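Local coordinates for protein 6-phosphogluconate dehydratase (PDB 2GP4) that catalyses the dehydration of 6-phosphogluconate to 2-keto-3-deoxy-6-phosphogluconate, probably through an iron-sulfur cluster that is missing from this apo form, at residues 339-344 / 440-445; 445-450 / 571-576; 449-454 / 541-546. All coordinates share one frame; numbering follows the deposited sequence.

Interaction 1 (339-344 / 440-445)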
loop_
_atom_site.group_PDB
_atom_site.type_symbol
_atom_site.label_atom_id
_atom_site.label_comp_id
_atom_site.label_asym_id
_atom_site.label_seq_id
_atom_site.Cartn_x
_atom_site.Cartn_y
_atom_site.Cartn_z
ATOM N N ASN A 339 2.636 0.532 13.386
ATOM C CA ASN A 339 3.648 1.562 13.122
ATOM C C ASN A 339 4.818 1.074 12.246
ATOM O O ASN A 339 4.826 -0.071 11.802
ATOM C CB ASN A 339 4.127 2.228 14.431
ATOM C CG ASN A 339 4.775 1.244 15.414
ATOM O OD1 ASN A 339 4.765 1.477 16.629
ATOM N ND2 ASN A 339 5.347 0.159 14.900
ATOM N N TRP A 340 5.797 1.944 12.009
ATOM C CA TRP A 340 6.959 1.598 11.184
ATOM C C TRP A 340 7.866 0.531 11.783
ATOM O O TRP A 340 8.565 -0.160 11.052
ATOM C CB TRP A 340 7.773 2.840 10.795
ATOM C CG TRP A 340 7.083 3.713 9.791
ATOM C CD1 TRP A 340 6.059 3.354 8.951
ATOM C CD2 TRP A 340 7.380 5.081 9.496
ATOM N NE1 TRP A 340 5.695 4.416 8.164
ATOM C CE2 TRP A 340 6.489 5.489 8.469
ATOM C CE3 TRP A 340 8.303 6.008 10.000
ATOM C CZ2 TRP A 340 6.494 6.782 7.946
ATOM C CZ3 TRP A 340 8.310 7.292 9.476
ATOM C CH2 TRP A 340 7.410 7.667 8.457
ATOM N N ASP A 341 7.855 0.392 13.104
ATOM C CA ASP A 341 8.590 -0.696 13.755
ATOM C C ASP A 341 8.025 -2.051 13.325
ATOM O O ASP A 341 8.771 -3.019 13.178
ATOM C CB ASP A 341 8.529 -0.577 15.273
ATOM C CG ASP A 341 9.051 0.749 15.782
ATOM O OD1 ASP A 341 8.224 1.630 16.086
ATOM O OD2 ASP A 341 10.282 0.908 15.895
ATOM N N ASP A 342 6.705 -2.116 13.131
ATOM C CA ASP A 342 6.071 -3.328 12.624
ATOM C C ASP A 342 6.571 -3.655 11.221
ATOM O O ASP A 342 6.963 -4.782 10.958
ATOM C CB ASP A 342 4.545 -3.208 12.619
ATOM C CG ASP A 342 3.976 -2.832 13.983
ATOM O OD1 ASP A 342 4.540 -3.239 15.026
ATOM O OD2 ASP A 342 2.946 -2.126 14.002
ATOM N N PHE A 343 6.570 -2.658 10.334
ATOM C CA PHE A 343 6.956 -2.856 8.934
ATOM C C PHE A 343 8.412 -3.291 8.805
ATOM O O PHE A 343 8.721 -4.254 8.098
ATOM C CB PHE A 343 6.713 -1.583 8.114
ATOM C CG PHE A 343 5.282 -1.391 7.697
ATOM C CD1 PHE A 343 4.806 -1.948 6.513
ATOM C CD2 PHE A 343 4.412 -0.645 8.480
ATOM C CE1 PHE A 343 3.486 -1.774 6.124
ATOM C CE2 PHE A 343 3.090 -0.461 8.093
ATOM C CZ PHE A 343 2.627 -1.027 6.916
ATOM N N SER A 344 9.285 -2.572 9.508
ATOM C CA SER A 344 10.729 -2.756 9.444
ATOM C C SER A 344 11.147 -4.121 9.989
ATOM O O SER A 344 12.000 -4.789 9.405
ATOM C CB SER A 344 11.426 -1.625 10.214
ATOM O OG SER A 344 12.831 -1.681 10.099
ATOM N N LEU A 440 12.399 -3.086 3.503
ATOM C CA LEU A 440 11.765 -1.901 4.087
ATOM C C LEU A 440 12.322 -1.628 5.481
ATOM O O LEU A 440 12.025 -2.365 6.417
ATOM C CB LEU A 440 10.251 -2.083 4.178
ATOM C CG LEU A 440 9.268 -0.965 3.792
ATOM C CD1 LEU A 440 7.941 -1.206 4.493
ATOM C CD2 LEU A 440 9.776 0.446 4.077
ATOM N N LYS A 441 13.125 -0.575 5.617
ATOM C CA LYS A 441 13.748 -0.254 6.907
ATOM C C LYS A 441 13.318 1.085 7.502
ATOM O O LYS A 441 13.099 2.069 6.786
ATOM C CB LYS A 441 15.283 -0.301 6.812
ATOM C CG LYS A 441 15.891 -1.687 6.504
ATOM C CD LYS A 441 15.221 -2.835 7.269
ATOM C CE LYS A 441 15.592 -2.835 8.742
ATOM N NZ LYS A 441 14.840 -3.880 9.472
ATOM N N LEU A 442 13.214 1.109 8.827
ATOM C CA LEU A 442 12.965 2.339 9.565
ATOM C C LEU A 442 14.270 3.098 9.794
ATOM O O LEU A 442 15.299 2.500 10.112
ATOM C CB LEU A 442 12.297 2.008 10.907
ATOM C CG LEU A 442 12.128 3.088 11.977
ATOM C CD1 LEU A 442 11.170 4.205 11.545
ATOM C CD2 LEU A 442 11.653 2.433 13.248
ATOM N N LEU A 443 14.228 4.413 9.628
ATOM C CA LEU A 443 15.366 5.259 9.980
ATOM C C LEU A 443 14.980 6.187 11.132
ATOM O O LEU A 443 13.924 6.825 11.090
ATOM C CB LEU A 443 15.870 6.050 8.765
ATOM C CG LEU A 443 16.325 5.247 7.534
ATOM C CD1 LEU A 443 16.443 6.139 6.311
ATOM C CD2 LEU A 443 17.634 4.479 7.763
ATOM N N LYS A 444 15.827 6.234 12.159
ATOM C CA LYS A 444 15.607 7.082 13.330
ATOM C C LYS A 444 16.796 8.012 13.544
ATOM O O LYS A 444 17.922 7.681 13.175
ATOM C CB LYS A 444 15.446 6.237 14.602
ATOM C CG LYS A 444 14.278 5.276 14.629
ATOM C CD LYS A 444 13.783 5.042 16.068
ATOM C CE LYS A 444 14.757 4.213 16.921
ATOM N NZ LYS A 444 14.543 2.743 16.796
ATOM N N GLY A 445 16.539 9.163 14.168
ATOM C CA GLY A 445 17.595 10.054 14.644
ATOM C C GLY A 445 17.068 11.408 15.082
ATOM O O GLY A 445 15.860 11.579 15.292
HETATM O O HOH W 1 11.445 2.910 17.243
#
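The indole of Trp340 meets Leu442 at its edge: CD1 of the leucine sits near the ring plane, 3.7 Å from Trp340 CE3, and the two side chains cross at about a right angle. Arg449, Val451 and Pro614 pack round the same ring. One turn further along the helix, the Phe343 ring lies beside Leu440, both side chains pointing the same way, with Phe343 CD1 3.8 Å from Leu440 CD1 in an oblique approach. The other branch of Leu442 turns to a polar neighbour, CD2 lying 3.3 Å from Asp341 OD2. That oxygen also accepts a hydrogen bond from a water, which in turn accepts one from Lys444 NZ, while Asp341 OD1 pairs with Arg449.

To one side of these apolar pairs lies Ser344, whose hydroxyl serves as a double acceptor. Leu442 N donates to Ser344 OG at 3.1 Å, in a fairly straight bond (159° at the hydrogen), and Lys441 NZ reaches Ser344 OG at 3.0 Å. The lysine leaves the strand pointing away from the helix, then folds back through bends at chi2 (-42°) and chi3 (-73°). Its NZ thereby also meets Ser344 O at 3.0 Å, from above the carbonyl plane, and completes a salt bridge with Asp348. With an alanine in place of Lys441, Asp348 would probably lose this positive partner, and Ser344 would lose the bonds that NZ makes to its OG and O.

Residues 340-344, the first part of helix 340-347, run over strand 440-445, the axes of the two short segments 7.1 Å apart at closest. This is helix-on-sheet packing, consistent with a seam between the largely helical N-terminal domain and the mainly beta C-terminal one.

Interaction 2 (445-450 / 571-576)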
loop_
_atom_site.group_PDB
_atom_site.type_symbol
_atom_site.label_atom_id
_atom_site.label_comp_id
_atom_site.label_asym_id
_atom_site.label_seq_id
_atom_site.Cartn_x
_atom_site.Cartn_y
_atom_site.Cartn_z
ATOM N N GLY A 445 16.539 9.163 14.168
ATOM C CA GLY A 445 17.595 10.054 14.644
ATOM C C GLY A 445 17.068 11.408 15.082
ATOM O O GLY A 445 15.860 11.579 15.292
ATOM N N ASN A 446 17.975 12.376 15.207
ATOM C CA ASN A 446 17.593 13.738 15.590
ATOM C C ASN A 446 16.673 14.402 14.553
ATOM O O ASN A 446 15.893 15.297 14.892
ATOM C CB ASN A 446 18.834 14.610 15.887
ATOM C CG ASN A 446 19.705 14.860 14.646
ATOM O OD1 ASN A 446 19.652 14.113 13.660
ATOM N ND2 ASN A 446 20.514 15.921 14.699
ATOM N N LEU A 447 16.768 13.949 13.301
ATOM C CA LEU A 447 15.897 14.435 12.222
ATOM C C LEU A 447 14.463 13.900 12.319
ATOM O O LEU A 447 13.530 14.494 11.760
ATOM C CB LEU A 447 16.494 14.102 10.851
ATOM C CG LEU A 447 17.650 14.991 10.364
ATOM C CD1 LEU A 447 18.479 14.294 9.309
ATOM C CD2 LEU A 447 17.129 16.315 9.829
ATOM N N GLY A 448 14.295 12.779 13.019
ATOM C CA GLY A 448 12.973 12.198 13.245
ATOM C C GLY A 448 12.864 10.746 12.816
ATOM O O GLY A 448 13.709 9.921 13.159
ATOM N N ARG A 449 11.810 10.435 12.070
ATOM C CA ARG A 449 11.556 9.075 11.613
ATOM C C ARG A 449 11.221 9.085 10.126
ATOM O O ARG A 449 10.443 9.922 9.663
ATOM C CB ARG A 449 10.415 8.439 12.416
ATOM C CG ARG A 449 10.701 8.286 13.920
ATOM C CD ARG A 449 9.437 7.931 14.738
ATOM N NE ARG A 449 8.858 6.646 14.335
ATOM C CZ ARG A 449 9.263 5.459 14.780
ATOM N NH1 ARG A 449 10.263 5.370 15.653
ATOM N NH2 ARG A 449 8.675 4.351 14.347
ATOM N N ALA A 450 11.822 8.161 9.381
ATOM C CA ALA A 450 11.514 7.982 7.965
ATOM C C ALA A 450 11.583 6.503 7.587
ATOM O O ALA A 450 11.923 5.658 8.407
ATOM C CB ALA A 450 12.474 8.806 7.109
ATOM N N GLY A 571 20.218 2.002 10.731
ATOM C CA GLY A 571 18.890 2.590 10.842
ATOM C C GLY A 571 18.975 4.010 11.363
ATOM O O GLY A 571 18.030 4.529 11.956
ATOM N N GLU A 572 20.125 4.635 11.141
ATOM C CA GLU A 572 20.384 5.976 11.636
ATOM C C GLU A 572 20.135 7.023 10.549
ATOM O O GLU A 572 20.534 6.847 9.396
ATOM C CB GLU A 572 21.819 6.082 12.171
ATOM C CG GLU A 572 22.071 7.287 13.091
ATOM C CD GLU A 572 23.561 7.555 13.367
ATOM O OE1 GLU A 572 24.425 6.770 12.911
ATOM O OE2 GLU A 572 23.865 8.564 14.045
ATOM N N LEU A 573 19.457 8.100 10.940
ATOM C CA LEU A 573 19.299 9.292 10.119
ATOM C C LEU A 573 19.610 10.512 10.994
ATOM O O LEU A 573 18.798 10.900 11.837
ATOM C CB LEU A 573 17.877 9.366 9.562
ATOM C CG LEU A 573 17.510 10.504 8.614
ATOM C CD1 LEU A 573 18.186 10.325 7.261
ATOM C CD2 LEU A 573 16.016 10.540 8.454
ATOM N N SER A 574 20.788 11.101 10.795
ATOM C CA SER A 574 21.260 12.179 11.652
ATOM C C SER A 574 21.689 13.426 10.894
ATOM O O SER A 574 22.422 13.337 9.912
ATOM C CB SER A 574 22.434 11.702 12.515
ATOM O OG SER A 574 22.064 10.609 13.341
ATOM N N LEU A 575 21.236 14.584 11.372
ATOM C CA LEU A 575 21.805 15.864 10.978
ATOM C C LEU A 575 22.964 16.171 11.928
ATOM O O LEU A 575 22.776 16.296 13.141
ATOM C CB LEU A 575 20.749 16.971 11.021
ATOM C CG LEU A 575 21.144 18.388 10.578
ATOM C CD1 LEU A 575 21.534 18.434 9.100
ATOM C CD2 LEU A 575 20.030 19.390 10.880
ATOM N N LEU A 576 24.163 16.287 11.371
ATOM C CA LEU A 576 25.380 16.380 12.175
ATOM C C LEU A 576 25.701 17.816 12.581
ATOM O O LEU A 576 26.770 18.343 12.268
ATOM C CB LEU A 576 26.558 15.729 11.445
ATOM C CG LEU A 576 26.701 14.202 11.476
ATOM C CD1 LEU A 576 25.503 13.488 10.918
ATOM C CD2 LEU A 576 27.947 13.795 10.708
HETATM O O HOH W 2 20.559 11.698 15.334
#
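Leu447 drops from the turn of a beta-hairpin onto strand 572-575 and forms the apolar centre with Leu573 and Leu575. The hairpin joins strands 440-445 and 448-453 through a type I turn from Gly445 to Gly448. Leu447 crosses Leu575 at about a right angle, its CG 3.7 Å from Leu575 CB, while Leu447 CD1 rests 4.0 Å from Leu573 CG. The same methyl lies against the backbone, 3.5 Å from Leu575 N. At the far end of the cluster Ala450 CB adds a looser touch to Leu573 CD2 at 4.2 Å, and Leu554 covers Leu447 from a neighbouring loop.

Outward from this core the backbones come close. Gly445 CA makes a CH...O contact with Leu573 O at 3.2 Å, and a side chain on that carbon would run into the carbonyl. The backbone of Lys444 bonds to Gly571 and Leu573, so that strands 440-445 and 572-575, the outermost of the sheet, meet, consistent with a barrel-like closure; Gly571 and Glu572 form a G1 bulge opposite Asp567.

The polar edge belongs to Asn446. Its CG stands between backbone N and carbonyl carbon (chi1 66°), which swings the amide across to Leu575 and lets it imitate a strand peptide. Leu575 N donates to Asn446 OD1 at 2.8 Å (154°), on a lone pair in the carbonyl plane, and Asn446 ND2 returns a bond of 2.8 Å to Leu575 O (152°). Beyond it, a water accepts from Asn446 N and donates to Ser574 OG, which itself donates to Glu572 OE2 at 2.8 Å.

Interaction 3 (449-454 / 541-546)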
loop_
_atom_site.group_PDB
_atom_site.type_symbol
_atom_site.label_atom_id
_atom_site.label_comp_id
_atom_site.label_asym_id
_atom_site.label_seq_id
_atom_site.Cartn_x
_atom_site.Cartn_y
_atom_site.Cartn_z
ATOM N N ARG A 449 11.810 10.435 12.070
ATOM C CA ARG A 449 11.556 9.075 11.613
ATOM C C ARG A 449 11.221 9.085 10.126
ATOM O O ARG A 449 10.443 9.922 9.663
ATOM C CB ARG A 449 10.415 8.439 12.416
ATOM C CG ARG A 449 10.701 8.286 13.920
ATOM C CD ARG A 449 9.437 7.931 14.738
ATOM N NE ARG A 449 8.858 6.646 14.335
ATOM C CZ ARG A 449 9.263 5.459 14.780
ATOM N NH1 ARG A 449 10.263 5.370 15.653
ATOM N NH2 ARG A 449 8.675 4.351 14.347
ATOM N N ALA A 450 11.822 8.161 9.381
ATOM C CA ALA A 450 11.514 7.982 7.965
ATOM C C ALA A 450 11.583 6.503 7.587
ATOM O O ALA A 450 11.923 5.658 8.407
ATOM C CB ALA A 450 12.474 8.806 7.109
ATOM N N VAL A 451 11.247 6.186 6.345
ATOM C CA VAL A 451 11.442 4.834 5.831
ATOM C C VAL A 451 12.343 4.866 4.596
ATOM O O VAL A 451 12.494 5.906 3.952
ATOM C CB VAL A 451 10.099 4.096 5.541
ATOM C CG1 VAL A 451 9.307 3.879 6.833
ATOM C CG2 VAL A 451 9.261 4.843 4.519
ATOM N N ILE A 452 12.951 3.722 4.294
ATOM C CA ILE A 452 13.821 3.567 3.135
ATOM C C ILE A 452 13.636 2.177 2.525
ATOM O O ILE A 452 13.533 1.184 3.256
ATOM C CB ILE A 452 15.331 3.832 3.495
ATOM C CG1 ILE A 452 16.221 3.782 2.243
ATOM C CG2 ILE A 452 15.834 2.857 4.571
ATOM C CD1 ILE A 452 17.578 4.463 2.405
ATOM N N LYS A 453 13.567 2.127 1.190
ATOM C CA LYS A 453 13.674 0.873 0.456
ATOM C C LYS A 453 15.104 0.642 -0.012
ATOM O O LYS A 453 15.650 1.427 -0.800
ATOM C CB LYS A 453 12.716 0.823 -0.736
ATOM C CG LYS A 453 11.276 0.450 -0.375
ATOM C CD LYS A 453 11.137 -0.886 0.367
ATOM C CE LYS A 453 11.530 -2.078 -0.496
ATOM N NZ LYS A 453 10.750 -2.169 -1.762
ATOM N N VAL A 454 15.701 -0.438 0.481
ATOM C CA VAL A 454 17.091 -0.762 0.173
ATOM C C VAL A 454 17.205 -1.940 -0.796
ATOM O O VAL A 454 18.308 -2.368 -1.130
ATOM C CB VAL A 454 17.925 -1.030 1.460
ATOM C CG1 VAL A 454 18.049 0.241 2.282
ATOM C CG2 VAL A 454 17.317 -2.154 2.304
ATOM N N ALA A 541 17.177 6.532 -0.408
ATOM C CA ALA A 541 16.217 7.619 -0.227
ATOM C C ALA A 541 15.470 7.500 1.102
ATOM O O ALA A 541 14.728 6.544 1.320
ATOM C CB ALA A 541 15.243 7.656 -1.394
ATOM N N ALA A 542 15.690 8.462 1.993
ATOM C CA ALA A 542 14.907 8.560 3.218
ATOM C C ALA A 542 13.642 9.350 2.912
ATOM O O ALA A 542 13.714 10.527 2.573
ATOM C CB ALA A 542 15.708 9.219 4.313
ATOM N N ILE A 543 12.492 8.685 3.007
ATOM C CA ILE A 543 11.206 9.253 2.574
ATOM C C ILE A 543 10.176 9.274 3.708
ATOM O O ILE A 543 10.337 8.572 4.711
ATOM C CB ILE A 543 10.616 8.493 1.340
ATOM C CG1 ILE A 543 10.337 7.019 1.673
ATOM C CG2 ILE A 543 11.538 8.610 0.130
ATOM C CD1 ILE A 543 9.489 6.289 0.640
ATOM N N HIS A 544 9.115 10.071 3.542
ATOM C CA HIS A 544 8.063 10.207 4.565
ATOM C C HIS A 544 8.602 10.794 5.882
ATOM O O HIS A 544 7.984 10.625 6.937
ATOM C CB HIS A 544 7.359 8.856 4.833
ATOM C CG HIS A 544 6.804 8.201 3.605
ATOM N ND1 HIS A 544 5.944 7.128 3.662
ATOM C CD2 HIS A 544 6.985 8.467 2.289
ATOM C CE1 HIS A 544 5.620 6.758 2.435
ATOM N NE2 HIS A 544 6.239 7.555 1.583
ATOM N N LEU A 545 9.743 11.485 5.807
ATOM C CA LEU A 545 10.345 12.124 6.982
ATOM C C LEU A 545 9.319 12.910 7.795
ATOM O O LEU A 545 8.521 13.686 7.255
ATOM C CB LEU A 545 11.533 13.024 6.605
ATOM C CG LEU A 545 12.312 13.619 7.788
ATOM C CD1 LEU A 545 12.821 12.538 8.749
ATOM C CD2 LEU A 545 13.465 14.496 7.319
ATOM N N THR A 546 9.364 12.686 9.102
ATOM C CA THR A 546 8.372 13.181 10.028
ATOM C C THR A 546 9.075 13.536 11.340
ATOM O O THR A 546 9.934 12.770 11.809
ATOM C CB THR A 546 7.264 12.122 10.246
ATOM O OG1 THR A 546 6.688 11.775 8.978
ATOM C CG2 THR A 546 6.158 12.641 11.169
HETATM O O HOH W 3 13.604 4.838 -0.297
HETATM O O HOH W 4 15.948 3.989 -1.349
#
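Val451 and Ile543 face each other as a hydrogen-bonded antiparallel pair, the tight heart of this strand pairing. Val451 N to Ile543 O is 3.0 Å, and Ile543 N to Val451 O is 2.9 Å and almost straight (174°). On the face carrying both side chains, Ile543 CG1 stands between its backbone N and carbonyl carbon (chi1 62°), which brings it to 3.7 Å from Val451 CG2. That methyl also lies over one face of the His544 ring.

Between this pair and the Arg449-Thr546 pair a beta bulge shifts the register by one residue. Here the chain turns a corner at His544, and Ala450 CB fits into the bend, 3.2 Å from Ile543 O. Arg449 N binds Thr546 O at 3.0 Å, but the returning bond from Thr546 N is weak and bent. The guanidinium of Arg449 leads away to Glu615 and Asp341.

The loose end lies at Lys453 and Ala541, where two waters replace direct strand bonds. One accepts from Lys453 N and donates to Ala541 O; the other accepts from Ala541 N and donates to Lys453 O. At the opposite end, the corner is braced by Thr546 OG1, which donates to His544 O at 2.7 Å.

In the fold
Interactions 2 and 3 both use strand 448-453, sharing Arg449 and Ala450, and interaction 1 takes the strand just before it, paired with it in the same sheet. Interaction 3 is the most buried: a bulged strand pairing held mainly by backbone bonds, with aliphatic side chains on its faces. Interaction 2, about 24 Å from the chain centre to its own centre, is more peripheral, and there an asparagine side chain stands in for strand bonds above a leucine cluster. Interaction 1 joins helix to sheet, so its polar work falls to a serine and a lysine. Trp340 links it to interaction 3, packing against Arg449 O and His544 O.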